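Local coordinates for protein glycoside Hydrolase (Bacteroides uniformis, PDB 5T99) that probably hydrolyses beta-galactosidic bonds in agarose-derived oligosaccharides as a family 2 glycoside hydrolase, and binds the inhibitor galacto-isofagomine in its active site, at residues 582-587 / 768-773. Numbering follows the deposited sequence.
With GIF (D-galacto-isofagomine), chain C.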
ATOM      1  N   SER A 582      -7.122  21.006  -8.311  1.00 56.51           N
ATOM      2  CA  SER A 582      -6.682  20.044  -7.301  1.00 55.50           C
ATOM      3  C   SER A 582      -6.719  18.605  -7.828  1.00 52.35           C
ATOM      4  O   SER A 582      -7.755  17.944  -7.769  1.00 53.79           O
ATOM      5  CB  SER A 582      -7.537  20.175  -6.040  1.00 55.92           C
ATOM      6  OG  SER A 582      -7.304  21.424  -5.409  1.00 56.12           O
ATOM      7  N   ARG A 583      -5.569  18.142  -8.324  1.00 47.99           N
ATOM      8  CA  ARG A 583      -5.398  16.794  -8.895  1.00 44.97           C
ATOM      9  C   ARG A 583      -5.134  15.668  -7.872  1.00 41.64           C
ATOM     10  O   ARG A 583      -5.061  14.502  -8.272  1.00 40.60           O
ATOM     11  CB  ARG A 583      -4.238  16.790  -9.909  1.00 47.01           C
ATOM     12  CG  ARG A 583      -2.849  16.877  -9.278  1.00 49.37           C
ATOM     13  CD  ARG A 583      -1.725  16.712 -10.282  1.00 51.99           C
ATOM     14  NE  ARG A 583      -0.437  17.104  -9.689  1.00 54.47           N
ATOM     15  CZ  ARG A 583       0.710  17.242 -10.361  1.00 55.96           C
ATOM     16  NH1 ARG A 583       1.814  17.614  -9.705  1.00 54.54           N
ATOM     17  NH2 ARG A 583       0.767  17.012 -11.681  1.00 56.13           N
ATOM     18  N   SER A 584      -4.927  16.006  -6.592  1.00 35.97           N
ATOM     19  CA  SER A 584      -4.610  14.998  -5.565  1.00 32.20           C
ATOM     20  C   SER A 584      -5.208  15.366  -4.200  1.00 29.86           C
ATOM     21  O   SER A 584      -5.870  16.397  -4.058  1.00 30.30           O
ATOM     22  CB  SER A 584      -3.084  14.715  -5.511  1.00 31.23           C
ATOM     23  OG  SER A 584      -2.315  15.780  -4.980  1.00 29.96           O
ATOM     24  N   SER A 585      -4.996  14.507  -3.207  1.00 27.12           N
ATOM     25  CA  SER A 585      -5.743  14.585  -1.954  1.00 24.95           C
ATOM     26  C   SER A 585      -5.109  15.479  -0.907  1.00 24.03           C
ATOM     27  O   SER A 585      -3.938  15.886  -1.022  1.00 22.70           O
ATOM     28  CB  SER A 585      -5.945  13.180  -1.377  1.00 24.69           C
ATOM     29  OG  SER A 585      -4.742  12.662  -0.846  1.00 24.13           O
ATOM     30  N   TYR A 586      -5.923  15.775   0.108  1.00 22.66           N
ATOM     31  CA  TYR A 586      -5.500  16.433   1.333  1.00 22.48           C
ATOM     32  C   TYR A 586      -5.750  15.573   2.593  1.00 21.84           C
ATOM     33  O   TYR A 586      -5.411  15.984   3.716  1.00 21.16           O
ATOM     34  CB  TYR A 586      -6.275  17.747   1.489  1.00 23.51           C
ATOM     35  CG  TYR A 586      -6.135  18.731   0.344  1.00 24.03           C
ATOM     36  CD1 TYR A 586      -5.276  19.830   0.439  1.00 24.00           C
ATOM     37  CD2 TYR A 586      -6.888  18.583  -0.822  1.00 24.62           C
ATOM     38  CE1 TYR A 586      -5.158  20.743  -0.598  1.00 24.07           C
ATOM     39  CE2 TYR A 586      -6.772  19.487  -1.865  1.00 25.21           C
ATOM     40  CZ  TYR A 586      -5.911  20.569  -1.740  1.00 24.73           C
ATOM     41  OH  TYR A 586      -5.797  21.452  -2.776  1.00 25.16           O
ATOM     42  N   PHE A 587      -6.325  14.385   2.410  1.00 21.17           N
ATOM     43  CA  PHE A 587      -6.720  13.506   3.525  1.00 20.51           C
ATOM     44  C   PHE A 587      -5.528  12.876   4.258  1.00 19.26           C
ATOM     45  O   PHE A 587      -5.647  12.461   5.407  1.00 17.98           O
ATOM     46  CB  PHE A 587      -7.615  12.366   3.008  1.00 20.65           C
ATOM     47  CG  PHE A 587      -8.952  12.812   2.479  1.00 20.42           C
ATOM     48  CD1 PHE A 587      -9.886  13.395   3.317  1.00 20.21           C
ATOM     49  CD2 PHE A 587      -9.295  12.592   1.147  1.00 20.83           C
ATOM     50  CE1 PHE A 587     -11.127  13.786   2.836  1.00 20.65           C
ATOM     51  CE2 PHE A 587     -10.537  12.978   0.657  1.00 21.14           C
ATOM     52  CZ  PHE A 587     -11.454  13.584   1.504  1.00 20.74           C
ATOM     53  N   GLY A 768       4.269  17.544  -2.428  1.00 25.29           N
ATOM     54  CA  GLY A 768       3.074  17.436  -1.593  1.00 26.27           C
ATOM     55  C   GLY A 768       1.992  18.484  -1.818  1.00 27.18           C
ATOM     56  O   GLY A 768       1.038  18.570  -1.026  1.00 25.23           O
ATOM     57  N   ASN A 769       2.130  19.265  -2.893  1.00 28.46           N
ATOM     58  CA  ASN A 769       1.157  20.293  -3.245  1.00 29.51           C
ATOM     59  C   ASN A 769       0.112  19.660  -4.126  1.00 29.83           C
ATOM     60  O   ASN A 769       0.416  19.170  -5.207  1.00 29.54           O
ATOM     61  CB  ASN A 769       1.813  21.466  -3.990  1.00 29.55           C
ATOM     62  CG  ASN A 769       0.830  22.604  -4.293  1.00 28.60           C
ATOM     63  OD1 ASN A 769      -0.322  22.615  -3.839  1.00 27.12           O
ATOM     64  ND2 ASN A 769       1.292  23.565  -5.062  1.00 28.16           N
ATOM     65  N   ALA A 770      -1.122  19.700  -3.650  1.00 32.33           N
ATOM     66  CA  ALA A 770      -2.237  19.070  -4.326  1.00 34.28           C
ATOM     67  C   ALA A 770      -2.695  19.860  -5.536  1.00 36.16           C
ATOM     68  O   ALA A 770      -3.191  19.271  -6.496  1.00 37.95           O
ATOM     69  CB  ALA A 770      -3.396  18.900  -3.359  1.00 35.39           C
ATOM     70  N   ALA A 771      -2.529  21.183  -5.492  1.00 37.06           N
ATOM     71  CA  ALA A 771      -3.086  22.072  -6.512  1.00 38.16           C
ATOM     72  C   ALA A 771      -2.029  22.657  -7.458  1.00 37.42           C
ATOM     73  O   ALA A 771      -2.077  23.826  -7.794  1.00 38.74           O
ATOM     74  CB  ALA A 771      -3.875  23.184  -5.827  1.00 38.98           C
ATOM     75  N   THR A 772      -1.092  21.833  -7.899  1.00 37.63           N
ATOM     76  CA  THR A 772      -0.131  22.236  -8.920  1.00 38.19           C
ATOM     77  C   THR A 772      -0.246  21.303 -10.108  1.00 38.12           C
ATOM     78  O   THR A 772      -0.801  20.211  -9.995  1.00 38.12           O
ATOM     79  CB  THR A 772       1.328  22.246  -8.399  1.00 38.98           C
ATOM     80  OG1 THR A 772       2.223  22.529  -9.478  1.00 38.44           O
ATOM     81  CG2 THR A 772       1.730  20.911  -7.773  1.00 38.83           C
ATOM     82  N   THR A 773       0.290  21.748 -11.239  1.00 38.76           N
ATOM     83  CA  THR A 773       0.360  20.946 -12.457  1.00 39.71           C
ATOM     84  C   THR A 773       1.800  20.646 -12.889  1.00 37.98           C
ATOM     85  O   THR A 773       2.022  20.210 -14.018  1.00 36.48           O
ATOM     86  CB  THR A 773      -0.376  21.654 -13.619  1.00 41.26           C
ATOM     87  OG1 THR A 773       0.194  22.955 -13.825  1.00 42.78           O
ATOM     88  CG2 THR A 773      -1.871  21.775 -13.319  1.00 40.48           C
TER
HETATM   89  C   GIF C 901     -14.469   6.235   0.552  1.00 18.07           C
HETATM   90  N   GIF C 901     -14.994   6.995   1.676  1.00 18.35           N
HETATM   91  O   GIF C 901     -13.758  11.170   2.323  1.00 18.41           O
HETATM   92  C1  GIF C 901     -13.105   6.766   0.157  1.00 17.93           C
HETATM   93  O1  GIF C 901     -13.952   8.625  -1.108  1.00 18.58           O
HETATM   94  C2  GIF C 901     -13.118   8.284  -0.003  1.00 18.30           C
HETATM   95  O2  GIF C 901     -12.706   6.163  -1.072  1.00 16.65           O
HETATM   96  C3  GIF C 901     -13.623   8.979   1.258  1.00 18.41           C
HETATM   97  C4  GIF C 901     -14.999   8.447   1.646  1.00 18.45           C
HETATM   98  C5  GIF C 901     -13.678  10.495   1.060  1.00 18.53           C
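The methyl group of A770 lies over one face of the Y586 ring, shifted toward the phenol end. This is a CH-pi contact, with A770 CB 3.8 Å from the Y586 ring centroid and 27° off the normal. The closest ring atom is Y586 CZ, 3.4 Å from A770 CB. S584 OG also touches A770, 3.4 Å from A770 CA. A771 CB lies near both S582 OG and Y586 OH. S582 OG and Y586 OH are hydrogen-bonded at 3.0 Å, which ties the ring to the start of its own segment.

One backbone bond joins the loops: R583 N donates weakly to A770 O at 3.2 Å. N769 OD1 accepts from A771 N, two residues on, in an Asx turn, and is also bonded by Q519 NE2.

The side chain of R583 runs extended from CG to NE beside T772. R583 NE comes close to T772 O, but at an angle too poor for a hydrogen bond, with T772 O 3.1 Å above the guanidinium plane, near its rim. R583 NH1 bonds E774 O instead, just past the segment. T772 CG2 packs 3.8 Å from R583 NH1.

F587 belongs to the ligand pocket. F587 CZ is 3.4 Å from atom O of galacto-isofagomine, and the F587 ring meets W553 edge-to-face.

The contact is loop against loop. Segment 582-587 follows barrel strand 549-552 and leads to helix 598-607. Segment 768-773 links strands 761-766 and 780-782 of the C-terminal beta domain, which thus packs on the loop that carries F587 to the active site.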